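Local coordinates for type-2Ba cytolytic delta-endotoxin (Bacillus thuringiensis serovar israelensis, PDB 2RCI), which probably kills the larvae of dipteran insects by making pores in the epithelial cell membrane of the midgut, at residues Ala152-Asp163 against Ala178-Val189. Residues are numbered along the deposited sequence; the frame is centred on the assembly and turned at random.
Sequences AILPIAFEITVD and ARYEVKMKALTV
Val162 sits on the ring of Tyr180 where segments 152-163 and 178-189, on strands 150-162 and 177-192, run antiparallel, two central strands of the sheet that helices flank on both sides in the Cyt toxin alpha/beta fold. The evidence for a CH-pi contact is that Val162 CG2 lies 3.7 Å from the Tyr180 ring centroid, 15° off the ring normal. The chi1 of Val162, 54° to CG1, leaves CG2 anti to the backbone N and over one face of the ring, while Ile160 CG2 meets the same ring at its edge, 3.8 Å from Tyr180 CD2.

Further along this buried face, Phe158 and Met184 run alongside each other. Met184 SD stands 5.0 Å from the Phe158 centroid, 66° off the normal, an oblique Met-aromatic contact; Val182 CG1 packs against Phe158 CD1 at 3.7 Å. Ile63 of strand 57-64 also touches Met184.

The other face carries Ala157, Glu159, Thr161, Glu181, Lys183 and Lys185. Glu159 extends beside Lys183, CB to CB 4.0 Å; its OE2 accepts a hydrogen bond from Asn41 ND2 and makes a long, weak salt bridge to Lys185 NZ, 3.4 Å. Phe42 O is a further weak acceptor for that NZ.

Paired backbone bonds hold the register except beside Pro155, which has no N-H to give; there Leu187 N reaches Pro155 O only weakly. Past the last bridge Asp163 N still donates to Arg179 O, but the return bond goes to a side chain: Arg179 N meets Asp163 OD1 at 2.7 Å, from above the carboxylate plane.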
loop_
_atom_site.group_PDB
_atom_site.type_symbol
_atom_site.label_atom_id
_atom_site.label_comp_id
_atom_site.label_asym_id
_atom_site.label_seq_id
_atom_site.Cartn_x
_atom_site.Cartn_y
_atom_site.Cartn_z
ATOM N N ALA A 152 -7.769 -12.183 -1.917
ATOM C CA ALA A 152 -7.924 -10.845 -1.367
ATOM C C ALA A 152 -6.988 -9.890 -2.131
ATOM O O ALA A 152 -5.829 -10.213 -2.420
ATOM C CB ALA A 152 -7.628 -10.840 0.135
ATOM N N ILE A 153 -7.511 -8.722 -2.455
ATOM C CA ILE A 153 -6.766 -7.672 -3.138
ATOM C C ILE A 153 -6.792 -6.446 -2.220
ATOM O O ILE A 153 -7.867 -5.984 -1.778
ATOM C CB ILE A 153 -7.435 -7.310 -4.485
ATOM C CG1 ILE A 153 -7.575 -8.545 -5.395
ATOM C CG2 ILE A 153 -6.665 -6.210 -5.202
ATOM C CD1 ILE A 153 -6.240 -9.235 -5.794
ATOM N N LEU A 154 -5.604 -5.940 -1.912
ATOM C CA LEU A 154 -5.440 -4.820 -0.989
ATOM C C LEU A 154 -4.580 -3.713 -1.637
ATOM O O LEU A 154 -3.336 -3.753 -1.544
ATOM C CB LEU A 154 -4.817 -5.335 0.324
ATOM C CG LEU A 154 -4.413 -4.345 1.434
ATOM C CD1 LEU A 154 -5.417 -3.216 1.648
ATOM C CD2 LEU A 154 -4.215 -5.158 2.752
ATOM N N PRO A 155 -5.226 -2.770 -2.355
ATOM C CA PRO A 155 -4.544 -1.562 -2.825
ATOM C C PRO A 155 -4.333 -0.640 -1.641
ATOM O O PRO A 155 -5.258 -0.444 -0.844
ATOM C CB PRO A 155 -5.566 -0.924 -3.785
ATOM C CG PRO A 155 -6.535 -2.017 -4.092
ATOM C CD PRO A 155 -6.624 -2.807 -2.842
ATOM N N ILE A 156 -3.121 -0.112 -1.519
ATOM C CA ILE A 156 -2.808 0.849 -0.450
ATOM C C ILE A 156 -2.118 2.058 -1.054
ATOM O O ILE A 156 -1.130 1.893 -1.765
ATOM C CB ILE A 156 -1.860 0.271 0.602
ATOM C CG1 ILE A 156 -2.393 -1.021 1.212
ATOM C CG2 ILE A 156 -1.556 1.345 1.697
ATOM C CD1 ILE A 156 -1.407 -1.729 2.100
ATOM N N ALA A 157 -2.620 3.270 -0.778
ATOM C CA ALA A 157 -1.891 4.500 -1.147
ATOM C C ALA A 157 -1.547 5.347 0.075
ATOM O O ALA A 157 -2.393 5.545 0.958
ATOM C CB ALA A 157 -2.683 5.338 -2.151
ATOM N N PHE A 158 -0.313 5.851 0.135
ATOM C CA PHE A 158 0.027 6.794 1.191
ATOM C C PHE A 158 0.313 8.179 0.601
ATOM O O PHE A 158 0.880 8.284 -0.477
ATOM C CB PHE A 158 1.291 6.350 1.933
ATOM C CG PHE A 158 1.171 5.007 2.589
ATOM C CD1 PHE A 158 0.512 4.889 3.800
ATOM C CD2 PHE A 158 1.711 3.875 1.983
ATOM C CE1 PHE A 158 0.416 3.640 4.452
ATOM C CE2 PHE A 158 1.628 2.627 2.615
ATOM C CZ PHE A 158 0.943 2.508 3.832
ATOM N N GLU A 159 -0.093 9.220 1.319
ATOM C CA GLU A 159 0.350 10.591 1.034
ATOM C C GLU A 159 1.243 10.940 2.202
ATOM O O GLU A 159 0.772 11.028 3.347
ATOM C CB GLU A 159 -0.844 11.559 1.020
ATOM C CG GLU A 159 -2.009 11.087 0.207
ATOM C CD GLU A 159 -3.078 12.181 0.005
ATOM O OE1 GLU A 159 -2.871 13.338 0.461
ATOM O OE2 GLU A 159 -4.094 11.869 -0.630
ATOM N N ILE A 160 2.530 11.113 1.917
ATOM C CA ILE A 160 3.535 11.267 2.962
ATOM C C ILE A 160 4.192 12.637 2.851
ATOM O O ILE A 160 4.692 13.014 1.783
ATOM C CB ILE A 160 4.601 10.156 2.909
ATOM C CG1 ILE A 160 3.938 8.775 3.082
ATOM C CG2 ILE A 160 5.666 10.396 4.010
ATOM C CD1 ILE A 160 4.750 7.607 2.519
ATOM N N THR A 161 4.170 13.355 3.963
ATOM C CA THR A 161 4.878 14.636 4.104
ATOM C C THR A 161 5.827 14.497 5.289
ATOM O O THR A 161 5.429 14.071 6.360
ATOM C CB THR A 161 3.903 15.774 4.363
ATOM O OG1 THR A 161 3.000 15.887 3.244
ATOM C CG2 THR A 161 4.690 17.098 4.551
ATOM N N VAL A 162 7.085 14.861 5.099
ATOM C CA VAL A 162 8.081 14.695 6.173
ATOM C C VAL A 162 9.011 15.912 6.216
ATOM O O VAL A 162 9.352 16.462 5.162
ATOM C CB VAL A 162 8.849 13.358 5.987
ATOM C CG1 VAL A 162 9.454 13.243 4.592
ATOM C CG2 VAL A 162 9.909 13.130 7.091
ATOM N N ASP A 163 9.413 16.324 7.415
ATOM C CA ASP A 163 10.235 17.542 7.572
ATOM C C ASP A 163 11.719 17.317 7.301
ATOM O O ASP A 163 12.583 17.781 8.063
ATOM C CB ASP A 163 10.000 18.196 8.940
ATOM C CG ASP A 163 10.529 17.353 10.121
ATOM O OD1 ASP A 163 10.656 16.115 9.994
ATOM O OD2 ASP A 163 10.789 17.938 11.197
ATOM N N ALA A 178 11.701 11.554 12.411
ATOM C CA ALA A 178 11.374 12.792 11.746
ATOM C C ALA A 178 9.911 13.068 11.990
ATOM O O ALA A 178 9.182 12.231 12.552
ATOM C CB ALA A 178 11.667 12.704 10.232
ATOM N N ARG A 179 9.473 14.246 11.555
ATOM C CA ARG A 179 8.098 14.626 11.752
ATOM C C ARG A 179 7.358 14.212 10.486
ATOM O O ARG A 179 7.621 14.747 9.387
ATOM C CB ARG A 179 7.950 16.127 12.025
ATOM C CG ARG A 179 6.514 16.513 12.325
ATOM C CD ARG A 179 6.389 17.958 12.804
ATOM N NE ARG A 179 4.983 18.328 12.785
ATOM C CZ ARG A 179 4.130 18.092 13.772
ATOM N NH1 ARG A 179 4.540 17.505 14.898
ATOM N NH2 ARG A 179 2.861 18.457 13.630
ATOM N N TYR A 180 6.506 13.205 10.663
ATOM C CA TYR A 180 5.720 12.605 9.580
ATOM C C TYR A 180 4.268 12.952 9.654
ATOM O O TYR A 180 3.639 12.894 10.736
ATOM C CB TYR A 180 5.824 11.067 9.566
ATOM C CG TYR A 180 7.071 10.550 8.897
ATOM C CD1 TYR A 180 8.235 10.260 9.643
ATOM C CD2 TYR A 180 7.106 10.351 7.523
ATOM C CE1 TYR A 180 9.396 9.795 9.000
ATOM C CE2 TYR A 180 8.235 9.873 6.886
ATOM C CZ TYR A 180 9.380 9.600 7.633
ATOM O OH TYR A 180 10.475 9.119 6.970
ATOM N N GLU A 181 3.735 13.255 8.475
ATOM C CA GLU A 181 2.313 13.323 8.264
ATOM C C GLU A 181 1.960 12.292 7.181
ATOM O O GLU A 181 2.381 12.420 6.039
ATOM C CB GLU A 181 1.929 14.720 7.819
ATOM C CG GLU A 181 0.440 14.911 7.853
ATOM C CD GLU A 181 0.013 16.264 7.334
ATOM O OE1 GLU A 181 0.839 17.231 7.371
ATOM O OE2 GLU A 181 -1.150 16.332 6.877
ATOM N N VAL A 182 1.212 11.262 7.548
ATOM C CA VAL A 182 0.908 10.170 6.631
ATOM C C VAL A 182 -0.604 9.953 6.540
ATOM O O VAL A 182 -1.259 9.694 7.574
ATOM C CB VAL A 182 1.589 8.846 7.119
ATOM C CG1 VAL A 182 1.178 7.660 6.197
ATOM C CG2 VAL A 182 3.093 9.024 7.163
ATOM N N LYS A 183 -1.147 10.105 5.330
ATOM C CA LYS A 183 -2.562 9.826 5.042
ATOM C C LYS A 183 -2.600 8.489 4.306
ATOM O O LYS A 183 -1.795 8.237 3.429
ATOM C CB LYS A 183 -3.225 10.904 4.162
ATOM C CG LYS A 183 -4.739 10.715 4.164
ATOM C CD LYS A 183 -5.557 11.724 3.345
ATOM C CE LYS A 183 -7.047 11.415 3.588
ATOM N NZ LYS A 183 -7.976 12.542 3.298
ATOM N N MET A 184 -3.515 7.627 4.720
ATOM C CA MET A 184 -3.631 6.303 4.155
ATOM C C MET A 184 -5.004 6.121 3.548
ATOM O O MET A 184 -6.008 6.429 4.183
ATOM C CB MET A 184 -3.465 5.294 5.280
ATOM C CG MET A 184 -3.353 3.867 4.836
ATOM S SD MET A 184 -2.847 2.939 6.284
ATOM C CE MET A 184 -2.886 1.272 5.633
ATOM N N LYS A 185 -5.039 5.566 2.342
ATOM C CA LYS A 185 -6.273 5.167 1.685
ATOM C C LYS A 185 -6.083 3.719 1.264
ATOM O O LYS A 185 -5.149 3.389 0.530
ATOM C CB LYS A 185 -6.529 6.024 0.447
ATOM C CG LYS A 185 -6.818 7.489 0.741
ATOM C CD LYS A 185 -6.739 8.322 -0.531
ATOM C CE LYS A 185 -7.314 9.710 -0.302
ATOM N NZ LYS A 185 -7.118 10.508 -1.542
ATOM N N ALA A 186 -6.967 2.854 1.734
ATOM C CA ALA A 186 -6.820 1.430 1.445
ATOM C C ALA A 186 -8.191 0.747 1.487
ATOM O O ALA A 186 -9.128 1.214 2.162
ATOM C CB ALA A 186 -5.866 0.792 2.463
ATOM N N LEU A 187 -8.309 -0.352 0.755
ATOM C CA LEU A 187 -9.464 -1.223 0.909
ATOM C C LEU A 187 -9.024 -2.662 0.686
ATOM O O LEU A 187 -8.053 -2.905 -0.045
ATOM C CB LEU A 187 -10.579 -0.837 -0.081
ATOM C CG LEU A 187 -10.446 -1.140 -1.599
ATOM C CD1 LEU A 187 -10.531 -2.619 -1.940
ATOM C CD2 LEU A 187 -11.573 -0.431 -2.355
ATOM N N THR A 188 -9.726 -3.611 1.300
ATOM C CA THR A 188 -9.508 -5.014 0.977
ATOM C C THR A 188 -10.776 -5.518 0.329
ATOM O O THR A 188 -11.865 -5.369 0.904
ATOM C CB THR A 188 -9.228 -5.864 2.228
ATOM O OG1 THR A 188 -8.140 -5.286 2.966
ATOM C CG2 THR A 188 -8.863 -7.255 1.822
ATOM N N VAL A 189 -10.631 -6.093 -0.866
ATOM C CA VAL A 189 -11.745 -6.753 -1.541
ATOM C C VAL A 189 -11.420 -8.242 -1.724
ATOM O O VAL A 189 -10.308 -8.609 -2.152
ATOM C CB VAL A 189 -12.098 -6.045 -2.894
ATOM C CG1 VAL A 189 -10.921 -6.110 -3.859
ATOM C CG2 VAL A 189 -13.349 -6.709 -3.555
HETATM O O HOH W 1 0.698 13.902 4.375
#